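Local coordinates for glycosyltransferase Gtf1 (Streptococcus pneumoniae, PDB 4PQG), which is a glycosyltransferase of the GT-B fold, built from two facing Rossmann-like domains with an additional extended antiparallel beta-sheet domain, at residues I14-G19 with T230-V235; W20-V25 with A61-D66; Q29-G34 with T417-I422. One frame throughout, in Å; residues are numbered along the deposited sequence.

Contact 1 (I14-G19 with T230-V235); sequences INLGIG and TGIGQV
L16 and I14 meet T230 and I232 where the first strand of the amino-terminal Rossmann-like domain runs out, a worked example of how two neighbouring loops at the carboxyl ends of adjacent central strands of a parallel sheet are joined by aliphatic side chains. Strand 10-15 lies next to strand 223-226, to which I14 is bonded through the backbone. The chain leaving the latter strand turns through 230-232 into helix 233-240, with I232 at its N-cap position, so the two segments emerge side by side.

L16 shows the approach step by step. Its CB points toward the opposite loop but remains 6.0 Å from T230 O, and CG, 4.6 Å from T230 N, is still too distant for close packing. The two methyls do the touching. CD1 leans on the side chain of T230, 4.1 Å from its CB, while CD2 turns to the backbone and comes within 3.9 Å of T230 O. The same CD2 lies 4.4 Å from I232 CD1, a looser apolar contact.

Deeper in, I232 completes the join. Its CG1 is wedged between the backbone N and the carbonyl carbon (chi1 61°), and an extended chi2 of 169° carries CD1 out to I14 CG2, at 3.9 Å. These two isoleucines meet at a slant, branch methyl against terminal methyl. Around them, T48 touches both L16 and I232, V209 of helix 205-215 packs on I232, and M213 of the same helix on I14.

Methyl groups carry this contact, meeting one another, a threonine CB and a carbonyl oxygen. The chemistry is therefore that of dispersion, with burial chiefly at the two isoleucines and fit set by shape; the directional bonds nearby lie outside this join, in the backbone pairing of the sheet and at the amide of N15, whose ND2 is bonded to E26 and Q29.

Contact 2 (W20-V25 with A61-D66); sequences WASSGV and ANIGFD. With UDP (uridine-5'-diphosphate), chain C; NAG (2-acetamido-2-deoxy-beta-D-glucopyranose), chain D.
W20 packs against N62 beside two helix ends: a Schellman motif, with G64 at positive phi, finishes helix 56-63, and S23 occupies the N-cap of helix 24-38. The W20 side chain sets off away from N62, but with CG beside the backbone N the six-membered ring swings back until CE3 and CZ3 lie against the amide. N62 reaches out with CG opposite its own backbone N (chi1 -177°), placing that carbon 3.7 Å from W20 CZ3. The two groups cross almost perpendicularly, their planes 62° apart; OD1 sits at the ring edge, in its plane, whereas ND2 approaches obliquely. A water bridges the pair, accepting from N62 ND2 at 2.9 Å and donating to W20 O at 3.3 Å, which would favour this turn of the amide. At the far side of the indole, NE1 is bonded to D54.

The second touch is lighter: S22 OG, which is bonded to G19 N, stands 4.5 Å from I63 CD1. Next along, S23 OG caps the helix through a weak bond from V25 N and also pairs with E26. The helix start then faces the ligands. V25 CG2 lies 3.7 Å from NAG O1, and G24 N donates to UDP O2B, a beta-phosphate oxygen, over 3.0 Å with an N-H...O angle of 159°.

Contact 3 (Q29-G34 with T417-I422); sequences QAYRAG and TLMEAI. With UDP (uridine-5'-diphosphate), chain C.
Y31 reaches from helix 24-38 to E420 of helix 416-423, spanning the cleft between the two Rossmann-like domains; the helix backbones themselves stay well apart, with the nearest CA atoms, of Y31 and E420, 11.8 Å from each other. The phenol hydroxyl donates to E420 OE2 at 2.5 Å, a short bond. OE2 lies at the ring edge, in the plane of the tyrosine, while the ring and carboxylate planes are turned 33° apart. Seen from the glutamate, the hydroxyl arrives on the anti side of OE2 and somewhat above the carboxylate plane.

The chain of E420, extended beyond CG (chi2 161°), carries the carboxylate out into the cleft, where both oxygens are used. OE1 accepts from UDP O2' at 2.6 Å, and OE2 accepts from UDP O3' at 3.1 Å, so the carboxylate grips the ribose diol with one oxygen for each hydroxyl. Y31 shares OE2 with O3', and Y399 is hydrogen-bonded to OE1; together they probably hold the carboxylate's rotation. E412 and E420 are spaced as in the EX7E motif of many GT-B glycosyltransferases. M419 comes at Y31 from the opposite direction: a bend at chi3 (73°) folds its CE back to 3.8 Å from Y31 CZ, meeting the ring obliquely.

One turn earlier, T417 N donates to UDP O2A at 3.2 Å and the adjoining L416 N also bonds UDP, so the amino end of helix 416-423 faces the diphosphate, and its dipole would probably favour the negative charge there. That helix lies between strands 404-406 and 428-431 in the chain, with helix 436-440 against L418 and M419 and helix 478-489 against I422. Helix 24-38, on its side, rests on strand 42-47 through Q29 and A33.

Overall arrangement
The three contacts follow one path from the sheet of the amino-terminal domain to the nucleotide. Strand 10-15 and helix 24-38 are consecutive, and contact 1 hands over to contact 2 where I18 CD1 packs on I63 CG2 at 3.8 Å. Contact 1 also reaches contact 3, through N15 ND2 and Q29 OE1, 3.1 Å apart and probably hydrogen-bonded. Contacts 2 and 3 share helix 24-38, their centres about 11 Å apart, and F65 wedges against it. Both touch UDP: contact 2 at the beta-phosphate, contact 3 at the ribose and alpha-phosphate. Contact 1 stands back, with the L16 side chain about 12 Å from NAG.

Contact 1 (I14-G19 with T230-V235)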
# COMPACT_ATOMS: atom_id res chain seq x y z
N ILE A 14 6.16 -2.81 -10.54
CA ILE A 14 6.40 -1.37 -10.39
C ILE A 14 5.25 -0.67 -9.64
O ILE A 14 4.08 -0.78 -10.02
CB ILE A 14 6.64 -0.70 -11.76
CG1 ILE A 14 7.96 -1.22 -12.37
CG2 ILE A 14 6.73 0.81 -11.62
CD1 ILE A 14 8.17 -0.91 -13.83
N ASN A 15 5.61 0.01 -8.56
CA ASN A 15 4.67 0.77 -7.75
C ASN A 15 5.33 2.12 -7.44
O ASN A 15 6.54 2.27 -7.60
CB ASN A 15 4.37 -0.01 -6.45
CG ASN A 15 3.13 0.51 -5.70
OD1 ASN A 15 2.49 1.47 -6.11
ND2 ASN A 15 2.81 -0.14 -4.60
N LEU A 16 4.54 3.10 -7.01
CA LEU A 16 5.13 4.37 -6.60
C LEU A 16 5.82 4.26 -5.25
O LEU A 16 7.02 4.49 -5.14
CB LEU A 16 4.08 5.50 -6.63
CG LEU A 16 3.38 5.64 -7.98
CD1 LEU A 16 2.37 6.77 -7.94
CD2 LEU A 16 4.40 5.84 -9.10
N GLY A 17 5.08 3.88 -4.21
CA GLY A 17 5.60 3.99 -2.86
C GLY A 17 5.05 2.98 -1.90
O GLY A 17 4.34 2.04 -2.29
N ILE A 18 5.39 3.18 -0.63
CA ILE A 18 5.08 2.25 0.45
C ILE A 18 5.26 3.00 1.75
O ILE A 18 6.14 3.87 1.85
CB ILE A 18 5.96 0.98 0.41
CG1 ILE A 18 5.55 -0.02 1.51
CG2 ILE A 18 7.44 1.33 0.53
CD1 ILE A 18 5.95 -1.45 1.23
N GLY A 19 4.42 2.69 2.73
CA GLY A 19 4.47 3.34 4.04
C GLY A 19 4.23 2.34 5.17
O GLY A 19 4.07 1.13 4.92
N THR A 230 1.68 6.72 -12.16
CA THR A 230 1.58 8.18 -12.32
C THR A 230 2.95 8.80 -12.54
O THR A 230 3.83 8.61 -11.73
CB THR A 230 0.90 8.85 -11.11
OG1 THR A 230 -0.48 8.45 -11.07
CG2 THR A 230 0.97 10.38 -11.23
N GLY A 231 3.11 9.51 -13.65
CA GLY A 231 4.34 10.22 -13.96
C GLY A 231 5.33 9.48 -14.86
O GLY A 231 6.14 10.10 -15.54
N ILE A 232 5.25 8.14 -14.85
CA ILE A 232 6.29 7.29 -15.45
C ILE A 232 5.77 6.29 -16.50
O ILE A 232 6.55 5.54 -17.11
CB ILE A 232 7.04 6.50 -14.34
CG1 ILE A 232 6.08 5.59 -13.56
CG2 ILE A 232 7.75 7.45 -13.38
CD1 ILE A 232 6.77 4.60 -12.65
N GLY A 233 4.45 6.31 -16.71
CA GLY A 233 3.75 5.40 -17.64
C GLY A 233 4.34 5.25 -19.02
O GLY A 233 4.57 4.14 -19.49
N GLN A 234 4.57 6.36 -19.69
CA GLN A 234 5.09 6.34 -21.04
C GLN A 234 6.45 5.66 -21.13
O GLN A 234 6.68 4.84 -22.03
CB GLN A 234 5.20 7.75 -21.54
CG GLN A 234 5.64 7.86 -22.99
CD GLN A 234 5.32 9.22 -23.54
OE1 GLN A 234 4.43 9.90 -23.03
NE2 GLN A 234 6.05 9.62 -24.57
N VAL A 235 7.34 6.02 -20.21
CA VAL A 235 8.70 5.49 -20.15
C VAL A 235 8.70 3.99 -19.82
O VAL A 235 9.44 3.21 -20.43
CB VAL A 235 9.56 6.26 -19.12
CG1 VAL A 235 10.88 5.57 -18.91
CG2 VAL A 235 9.76 7.70 -19.59

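Contact 2 (W20-V25 with A61-D66)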
# COMPACT_ATOMS: atom_id res chain seq x y z
N TRP A 20 4.22 2.83 6.41
CA TRP A 20 3.92 1.98 7.55
C TRP A 20 2.50 1.47 7.51
O TRP A 20 2.23 0.36 7.97
CB TRP A 20 4.18 2.72 8.86
CG TRP A 20 5.65 2.83 9.19
CD1 TRP A 20 6.45 3.96 9.13
CD2 TRP A 20 6.54 1.75 9.61
NE1 TRP A 20 7.74 3.66 9.49
CE2 TRP A 20 7.86 2.35 9.79
CE3 TRP A 20 6.38 0.38 9.85
CZ2 TRP A 20 8.96 1.61 10.20
CZ3 TRP A 20 7.50 -0.35 10.28
CH2 TRP A 20 8.75 0.25 10.44
N ALA A 21 1.59 2.26 6.96
CA ALA A 21 0.18 1.90 6.90
C ALA A 21 -0.30 1.98 5.46
O ALA A 21 -1.01 2.91 5.08
CB ALA A 21 -0.64 2.83 7.80
N SER A 22 0.09 1.00 4.64
CA SER A 22 -0.11 1.10 3.20
C SER A 22 -1.51 0.63 2.79
O SER A 22 -2.22 0.02 3.58
CB SER A 22 0.97 0.30 2.43
OG SER A 22 2.29 0.58 2.89
N SER A 23 -1.88 0.96 1.55
CA SER A 23 -3.13 0.55 0.95
C SER A 23 -3.08 -0.90 0.48
O SER A 23 -2.02 -1.54 0.47
CB SER A 23 -3.45 1.44 -0.25
OG SER A 23 -2.72 1.01 -1.40
N GLY A 24 -4.24 -1.42 0.08
CA GLY A 24 -4.30 -2.75 -0.49
C GLY A 24 -3.46 -2.94 -1.74
O GLY A 24 -3.09 -4.06 -2.03
N VAL A 25 -3.18 -1.87 -2.48
CA VAL A 25 -2.28 -1.99 -3.65
C VAL A 25 -0.92 -2.56 -3.22
O VAL A 25 -0.41 -3.51 -3.84
CB VAL A 25 -2.09 -0.64 -4.40
CG1 VAL A 25 -1.12 -0.80 -5.58
CG2 VAL A 25 -3.43 -0.10 -4.90
N ALA A 61 10.20 -4.77 4.72
CA ALA A 61 10.29 -5.93 5.62
C ALA A 61 8.99 -6.02 6.43
O ALA A 61 8.44 -7.11 6.62
CB ALA A 61 11.48 -5.81 6.55
N ASN A 62 8.49 -4.86 6.86
CA ASN A 62 7.25 -4.78 7.62
C ASN A 62 6.07 -5.47 6.93
O ASN A 62 5.28 -6.14 7.59
CB ASN A 62 6.90 -3.31 7.91
CG ASN A 62 5.65 -3.17 8.77
OD1 ASN A 62 5.59 -3.68 9.90
ND2 ASN A 62 4.66 -2.45 8.26
N ILE A 63 5.98 -5.32 5.62
CA ILE A 63 4.86 -5.82 4.84
C ILE A 63 5.17 -7.24 4.34
O ILE A 63 4.31 -7.93 3.78
CB ILE A 63 4.54 -4.83 3.68
CG1 ILE A 63 3.08 -4.87 3.27
CG2 ILE A 63 5.45 -5.03 2.48
CD1 ILE A 63 2.78 -3.82 2.22
N GLY A 64 6.41 -7.67 4.55
CA GLY A 64 6.79 -9.03 4.30
C GLY A 64 7.59 -9.32 3.04
O GLY A 64 7.80 -10.49 2.74
N PHE A 65 8.04 -8.30 2.30
CA PHE A 65 8.96 -8.55 1.17
C PHE A 65 10.32 -9.03 1.73
O PHE A 65 10.75 -8.57 2.79
CB PHE A 65 9.21 -7.29 0.34
CG PHE A 65 8.04 -6.80 -0.44
CD1 PHE A 65 7.56 -7.51 -1.56
CD2 PHE A 65 7.43 -5.61 -0.11
CE1 PHE A 65 6.49 -7.03 -2.29
CE2 PHE A 65 6.34 -5.13 -0.84
CZ PHE A 65 5.88 -5.84 -1.93
N ASP A 66 10.99 -9.95 1.04
CA ASP A 66 12.39 -10.26 1.34
C ASP A 66 13.24 -9.14 0.77
O ASP A 66 12.90 -8.62 -0.29
CB ASP A 66 12.84 -11.55 0.65
CG ASP A 66 12.11 -12.77 1.16
OD1 ASP A 66 11.87 -12.89 2.37
OD2 ASP A 66 11.80 -13.62 0.32
N1 UDP C . -4.42 -3.64 6.69
C2 UDP C . -3.52 -3.93 7.74
N3 UDP C . -3.75 -3.43 8.94
C4 UDP C . -4.80 -2.64 9.21
C5 UDP C . -5.71 -2.32 8.19
C6 UDP C . -5.49 -2.85 6.92
O2 UDP C . -2.52 -4.67 7.55
O4 UDP C . -4.95 -2.21 10.37
C1' UDP C . -4.15 -4.24 5.37
C2' UDP C . -5.15 -5.38 5.15
O2' UDP C . -4.74 -6.64 5.71
C3' UDP C . -5.30 -5.46 3.64
C4' UDP C . -4.94 -4.06 3.16
O4' UDP C . -4.40 -3.35 4.29
O3' UDP C . -4.38 -6.40 3.09
C5' UDP C . -6.14 -3.28 2.64
O5' UDP C . -6.53 -3.83 1.39
PA UDP C . -8.03 -3.68 0.84
O1A UDP C . -8.12 -4.35 -0.50
O2A UDP C . -8.95 -4.15 1.94
O3A UDP C . -8.37 -2.10 0.81
PB UDP C . -7.71 -0.89 -0.02
O1B UDP C . -8.89 -0.07 -0.47
O2B UDP C . -6.79 -0.19 0.98
O3B UDP C . -6.99 -1.52 -1.20
C1 NAG D . -7.46 -1.47 -3.88
C2 NAG D . -8.97 -1.59 -4.05
C3 NAG D . -9.17 -2.92 -3.31
C4 NAG D . -8.21 -4.01 -3.81
C5 NAG D . -6.75 -3.49 -3.88
C6 NAG D . -5.71 -4.52 -4.30
C7 NAG D . -10.83 -0.05 -3.76
C8 NAG D . -11.42 1.01 -2.87
N2 NAG D . -9.69 -0.55 -3.34
O1 NAG D . -6.85 -0.25 -3.59
O3 NAG D . -10.52 -3.35 -3.33
O4 NAG D . -8.28 -5.10 -2.92
O5 NAG D . -6.78 -2.35 -4.75
O6 NAG D . -5.97 -4.84 -5.65
O7 NAG D . -11.40 -0.38 -4.81
O HOH W 1 2.19 -2.36 9.78

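Contact 3 (Q29-G34 with T417-I422)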
# COMPACT_ATOMS: atom_id res chain seq x y z
N GLN A 29 0.75 -6.42 -3.67
CA GLN A 29 2.11 -6.68 -4.12
C GLN A 29 2.81 -7.65 -3.18
O GLN A 29 3.55 -8.53 -3.62
CB GLN A 29 2.92 -5.39 -4.19
CG GLN A 29 2.61 -4.46 -5.35
CD GLN A 29 3.76 -3.50 -5.62
OE1 GLN A 29 4.28 -2.87 -4.70
NE2 GLN A 29 4.19 -3.42 -6.88
N ALA A 30 2.58 -7.48 -1.88
CA ALA A 30 3.15 -8.37 -0.89
C ALA A 30 2.56 -9.78 -1.05
O ALA A 30 3.30 -10.77 -0.97
CB ALA A 30 2.94 -7.84 0.52
N TYR A 31 1.24 -9.88 -1.28
CA TYR A 31 0.67 -11.20 -1.58
C TYR A 31 1.37 -11.83 -2.79
O TYR A 31 1.80 -12.98 -2.73
CB TYR A 31 -0.84 -11.12 -1.83
CG TYR A 31 -1.68 -11.18 -0.57
CD1 TYR A 31 -1.92 -12.40 0.08
CD2 TYR A 31 -2.26 -10.03 -0.04
CE1 TYR A 31 -2.72 -12.47 1.22
CE2 TYR A 31 -3.04 -10.08 1.11
CZ TYR A 31 -3.27 -11.30 1.74
OH TYR A 31 -4.06 -11.34 2.88
N ARG A 32 1.49 -11.07 -3.88
CA ARG A 32 2.13 -11.53 -5.13
C ARG A 32 3.57 -12.01 -4.90
O ARG A 32 4.00 -13.03 -5.46
CB ARG A 32 2.11 -10.43 -6.18
CG ARG A 32 2.33 -10.91 -7.62
CD ARG A 32 2.42 -9.75 -8.59
NE ARG A 32 1.25 -8.88 -8.49
CZ ARG A 32 1.27 -7.56 -8.61
NH1 ARG A 32 0.16 -6.87 -8.47
NH2 ARG A 32 2.42 -6.92 -8.83
N ALA A 33 4.31 -11.27 -4.06
CA ALA A 33 5.66 -11.66 -3.69
C ALA A 33 5.70 -13.01 -3.00
O ALA A 33 6.62 -13.80 -3.22
CB ALA A 33 6.29 -10.59 -2.80
N GLY A 34 4.70 -13.27 -2.14
CA GLY A 34 4.56 -14.57 -1.48
C GLY A 34 4.34 -15.69 -2.47
O GLY A 34 4.85 -16.80 -2.28
N THR A 417 -9.24 -7.21 2.93
CA THR A 417 -9.79 -7.47 4.28
C THR A 417 -11.10 -8.29 4.25
O THR A 417 -11.43 -8.94 5.25
CB THR A 417 -10.03 -6.20 5.10
OG1 THR A 417 -11.02 -5.39 4.45
CG2 THR A 417 -8.72 -5.42 5.31
N LEU A 418 -11.82 -8.25 3.14
CA LEU A 418 -13.02 -9.09 2.99
C LEU A 418 -12.62 -10.57 2.85
O LEU A 418 -13.20 -11.44 3.49
CB LEU A 418 -13.86 -8.64 1.79
CG LEU A 418 -14.25 -7.16 1.63
CD1 LEU A 418 -15.04 -6.98 0.35
CD2 LEU A 418 -15.02 -6.65 2.84
N MET A 419 -11.61 -10.83 2.02
CA MET A 419 -11.03 -12.17 1.87
C MET A 419 -10.42 -12.66 3.18
O MET A 419 -10.65 -13.79 3.62
CB MET A 419 -9.96 -12.16 0.77
CG MET A 419 -9.32 -13.53 0.54
SD MET A 419 -7.77 -13.42 -0.37
CE MET A 419 -6.72 -12.73 0.92
N GLU A 420 -9.64 -11.79 3.80
CA GLU A 420 -9.02 -12.10 5.07
C GLU A 420 -10.09 -12.39 6.12
O GLU A 420 -10.00 -13.40 6.83
CB GLU A 420 -8.08 -10.96 5.50
CG GLU A 420 -6.80 -10.89 4.65
CD GLU A 420 -6.06 -9.54 4.72
OE1 GLU A 420 -6.32 -8.75 5.66
OE2 GLU A 420 -5.23 -9.28 3.81
N ALA A 421 -11.11 -11.54 6.20
CA ALA A 421 -12.22 -11.75 7.13
C ALA A 421 -12.92 -13.11 6.95
O ALA A 421 -13.11 -13.83 7.92
CB ALA A 421 -13.21 -10.59 7.05
N ILE A 422 -13.30 -13.49 5.73
CA ILE A 422 -14.00 -14.78 5.54
C ILE A 422 -13.07 -15.99 5.76
O ILE A 422 -13.54 -17.06 6.18
CB ILE A 422 -14.73 -14.91 4.17
CG1 ILE A 422 -13.75 -14.89 3.00
CG2 ILE A 422 -15.82 -13.84 4.02
CD1 ILE A 422 -14.28 -15.56 1.75
N1 UDP C . -4.42 -3.64 6.69
C2 UDP C . -3.52 -3.93 7.74
N3 UDP C . -3.75 -3.43 8.94
C4 UDP C . -4.80 -2.64 9.21
C5 UDP C . -5.71 -2.32 8.19
C6 UDP C . -5.49 -2.85 6.92
O2 UDP C . -2.52 -4.67 7.55
O4 UDP C . -4.95 -2.21 10.37
C1' UDP C . -4.15 -4.24 5.37
C2' UDP C . -5.15 -5.38 5.15
O2' UDP C . -4.74 -6.64 5.71
C3' UDP C . -5.30 -5.46 3.64
C4' UDP C . -4.94 -4.06 3.16
O4' UDP C . -4.40 -3.35 4.29
O3' UDP C . -4.38 -6.40 3.09
C5' UDP C . -6.14 -3.28 2.64
O5' UDP C . -6.53 -3.83 1.39
PA UDP C . -8.03 -3.68 0.84
O1A UDP C . -8.12 -4.35 -0.50
O2A UDP C . -8.95 -4.15 1.94
O3A UDP C . -8.37 -2.10 0.81
PB UDP C . -7.71 -0.89 -0.02
O1B UDP C . -8.89 -0.07 -0.47
O2B UDP C . -6.79 -0.19 0.98
O3B UDP C . -6.99 -1.52 -1.20